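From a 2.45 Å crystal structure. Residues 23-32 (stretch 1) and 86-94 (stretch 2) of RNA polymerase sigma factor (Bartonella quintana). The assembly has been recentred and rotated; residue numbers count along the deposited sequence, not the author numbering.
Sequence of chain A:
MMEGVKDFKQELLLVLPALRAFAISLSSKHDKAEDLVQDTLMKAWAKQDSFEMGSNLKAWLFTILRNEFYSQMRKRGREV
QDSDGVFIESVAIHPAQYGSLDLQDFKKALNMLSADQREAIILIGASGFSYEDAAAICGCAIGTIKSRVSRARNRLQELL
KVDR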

# COMPACT_ATOMS: atom_id res chain seq x y z
N ALA A 23 -2.87 -0.14 1.23
CA ALA A 23 -4.10 0.43 0.67
C ALA A 23 -4.34 1.84 1.20
O ALA A 23 -4.71 2.74 0.45
CB ALA A 23 -5.29 -0.46 0.99
N ILE A 24 -4.13 2.03 2.50
CA ILE A 24 -4.32 3.33 3.13
C ILE A 24 -3.30 4.35 2.61
O ILE A 24 -3.63 5.50 2.34
CB ILE A 24 -4.24 3.23 4.67
CG1 ILE A 24 -5.46 2.49 5.21
CG2 ILE A 24 -4.13 4.60 5.30
CD1 ILE A 24 -5.36 2.11 6.67
N SER A 25 -2.05 3.90 2.46
CA SER A 25 -0.99 4.75 1.94
C SER A 25 -1.27 5.16 0.49
O SER A 25 -0.92 6.26 0.07
CB SER A 25 0.36 4.03 2.02
OG SER A 25 0.66 3.66 3.35
N LEU A 26 -1.90 4.26 -0.25
CA LEU A 26 -2.14 4.46 -1.68
C LEU A 26 -3.39 5.30 -1.95
O LEU A 26 -3.44 6.05 -2.92
CB LEU A 26 -2.28 3.10 -2.37
CG LEU A 26 -1.51 2.88 -3.67
CD1 LEU A 26 -0.03 3.18 -3.49
CD2 LEU A 26 -1.71 1.45 -4.16
N SER A 27 -4.38 5.18 -1.08
CA SER A 27 -5.70 5.76 -1.32
C SER A 27 -5.72 7.29 -1.23
O SER A 27 -4.98 7.88 -0.44
CB SER A 27 -6.72 5.19 -0.34
OG SER A 27 -6.57 5.76 0.94
N SER A 28 -6.57 7.91 -2.04
CA SER A 28 -6.75 9.35 -2.02
C SER A 28 -8.00 9.72 -1.23
O SER A 28 -8.24 10.89 -0.92
CB SER A 28 -6.84 9.91 -3.44
OG SER A 28 -7.92 9.32 -4.15
N LYS A 29 -8.81 8.71 -0.91
CA LYS A 29 -10.00 8.89 -0.09
C LYS A 29 -9.94 7.97 1.12
O LYS A 29 -9.73 6.77 0.98
CB LYS A 29 -11.27 8.63 -0.91
N HIS A 30 -10.11 8.55 2.31
CA HIS A 30 -9.92 7.81 3.55
C HIS A 30 -10.94 6.69 3.73
O HIS A 30 -10.64 5.65 4.32
CB HIS A 30 -9.99 8.77 4.75
CG HIS A 30 -11.36 9.32 5.00
ND1 HIS A 30 -11.91 10.32 4.23
CD2 HIS A 30 -12.29 9.01 5.94
CE1 HIS A 30 -13.12 10.60 4.68
NE2 HIS A 30 -13.37 9.82 5.72
N ASP A 31 -12.16 6.90 3.23
CA ASP A 31 -13.24 5.95 3.45
C ASP A 31 -13.39 4.93 2.32
O ASP A 31 -14.44 4.30 2.19
CB ASP A 31 -14.56 6.70 3.64
CG ASP A 31 -14.87 7.65 2.50
OD1 ASP A 31 -13.95 7.96 1.71
OD2 ASP A 31 -16.03 8.09 2.38
N LYS A 32 -12.35 4.78 1.50
CA LYS A 32 -12.40 3.83 0.39
C LYS A 32 -11.30 2.77 0.49
O LYS A 32 -11.33 1.77 -0.22
CB LYS A 32 -12.27 4.57 -0.94
CG LYS A 32 -13.45 5.48 -1.25
CD LYS A 32 -14.76 4.71 -1.23
CE LYS A 32 -15.92 5.57 -1.71
NZ LYS A 32 -16.07 5.51 -3.19
N VAL A 86 -15.68 17.38 -10.04
CA VAL A 86 -14.75 17.57 -8.93
C VAL A 86 -14.28 16.24 -8.33
O VAL A 86 -15.08 15.37 -7.98
CB VAL A 86 -15.38 18.45 -7.81
CG1 VAL A 86 -15.71 19.83 -8.35
CG2 VAL A 86 -16.64 17.81 -7.24
N PHE A 87 -12.96 16.08 -8.27
CA PHE A 87 -12.36 14.95 -7.57
C PHE A 87 -12.23 15.30 -6.09
O PHE A 87 -11.81 16.41 -5.75
CB PHE A 87 -11.00 14.59 -8.16
CG PHE A 87 -10.42 13.33 -7.60
CD1 PHE A 87 -11.06 12.11 -7.77
CD2 PHE A 87 -9.22 13.35 -6.90
CE1 PHE A 87 -10.52 10.95 -7.25
CE2 PHE A 87 -8.68 12.19 -6.38
CZ PHE A 87 -9.33 10.99 -6.55
N ILE A 88 -12.58 14.36 -5.22
CA ILE A 88 -12.46 14.60 -3.79
C ILE A 88 -11.27 13.85 -3.20
O ILE A 88 -11.17 12.63 -3.32
CB ILE A 88 -13.73 14.18 -3.03
CG1 ILE A 88 -14.94 14.96 -3.55
CG2 ILE A 88 -13.56 14.42 -1.53
CD1 ILE A 88 -16.24 14.59 -2.88
N GLU A 89 -10.36 14.60 -2.58
CA GLU A 89 -9.22 14.03 -1.89
C GLU A 89 -9.37 14.25 -0.40
O GLU A 89 -9.48 15.39 0.06
CB GLU A 89 -7.92 14.65 -2.42
CG GLU A 89 -6.66 13.90 -2.04
CD GLU A 89 -5.46 14.38 -2.84
OE1 GLU A 89 -5.66 14.84 -3.99
OE2 GLU A 89 -4.33 14.30 -2.32
N SER A 90 -9.36 13.17 0.37
CA SER A 90 -9.59 13.28 1.81
C SER A 90 -8.58 12.48 2.63
O SER A 90 -8.20 11.37 2.27
CB SER A 90 -11.01 12.82 2.16
OG SER A 90 -11.22 11.47 1.76
N VAL A 91 -8.14 13.07 3.74
CA VAL A 91 -7.22 12.42 4.66
C VAL A 91 -7.80 12.37 6.06
O VAL A 91 -8.16 13.40 6.63
CB VAL A 91 -5.85 13.14 4.70
CG1 VAL A 91 -4.96 12.53 5.77
CG2 VAL A 91 -5.18 13.08 3.34
N ALA A 92 -7.91 11.16 6.62
CA ALA A 92 -8.45 10.99 7.96
C ALA A 92 -7.79 9.81 8.67
O ALA A 92 -8.26 8.68 8.59
CB ALA A 92 -9.96 10.79 7.90
N ILE A 93 -6.69 10.09 9.37
CA ILE A 93 -5.96 9.07 10.10
C ILE A 93 -5.87 9.40 11.59
O ILE A 93 -5.43 10.49 11.96
CB ILE A 93 -4.54 8.88 9.54
CG1 ILE A 93 -4.59 8.55 8.05
CG2 ILE A 93 -3.81 7.78 10.30
CD1 ILE A 93 -3.23 8.36 7.42
N HIS A 94 -6.30 8.46 12.42
CA HIS A 94 -6.19 8.60 13.87
C HIS A 94 -4.73 8.79 14.28
O HIS A 94 -3.85 8.11 13.75
CB HIS A 94 -6.79 7.38 14.57
CG HIS A 94 -6.93 7.53 16.06
ND1 HIS A 94 -5.85 7.53 16.91
CD2 HIS A 94 -8.03 7.70 16.83
CE1 HIS A 94 -6.28 7.68 18.15
NE2 HIS A 94 -7.59 7.79 18.13
O HOH W 1 -5.88 10.37 1.12
O HOH W 2 -14.47 10.80 0.68

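The most unusual feature of this contact is the number of neighbours gathered round one serine. Ser-90 is bonded through its backbone and its side chain to two different residues of stretch 1. Ser-90 N donates a hydrogen bond to Ser-28 O at 2.8 Å, with an N-H...O angle of 157°. Ser-90 OG lies 2.8 Å from His-30 ND1, and this pair is also a hydrogen bond. The geometry does not settle which of these two atoms is the donor.

The backbones run side by side for a short distance. Ser-28 lies beside Glu-89, Lys-29 beside Ser-90, and His-30 beside Val-91. The CA atoms of Lys-29 and Ser-90 come within 4.8 Å. Stretch 1 has just left a helix here. Ser-27 is the first residue to leave helical phi/psi, and its OG donates to Ile-24 O at 3.3 Å. Stretch 2 has no regular helix or strand, although most of its residues have extended phi/psi values.

Ser-28 O is a crowded acceptor. Besides the bond from Ser-90 N, Ser-28 O receives a CA-H...O contact from Glu-89 CA at 3.4 Å. Ser-28 O and Ser-90 O are 3.2 Å apart. Both are acceptors, so no hydrogen bond joins them. Water 1 donates to Ser-27 O at 3.1 Å and to Ser-90 O at 2.8 Å.

The CA-to-CB bond of Ser-28 points toward stretch 2. Ser-28 OG meets the edge of the Phe-87 ring, 3.2 Å from Phe-87 CZ and near the ring plane. Hydrogens at an aromatic ring edge carry a slight positive charge, which suits an oxygen. The CA-to-CB bond of Phe-87 is directed sideways, but with chi1 near 180° (t) the ring end comes nearer to stretch 1.

His-30 uses both an edge and a face of its ring. The edge carries ND1, which bonds Ser-90 OG. Ala-92 CB lies over one face, 3.5 Å from His-30 CD2 and 3.8 Å from the His-30 ring centroid, so the methyl rests on the pi electrons in a CH-pi contact.

Water 2 donates to Asp-31 OD1 at 3.1 Å and makes a weak hydrogen bond with Ser-90 OG at 3.5 Å.

An apolar contact lies apart from these polar groups. Ile-24 CG2 and Ile-93 CD1 are 4.4 Å apart, a loose van der Waals approach. Lys-29 is modelled only to CB, so its amine cannot be placed. The two stretches bury 384 Å² between them.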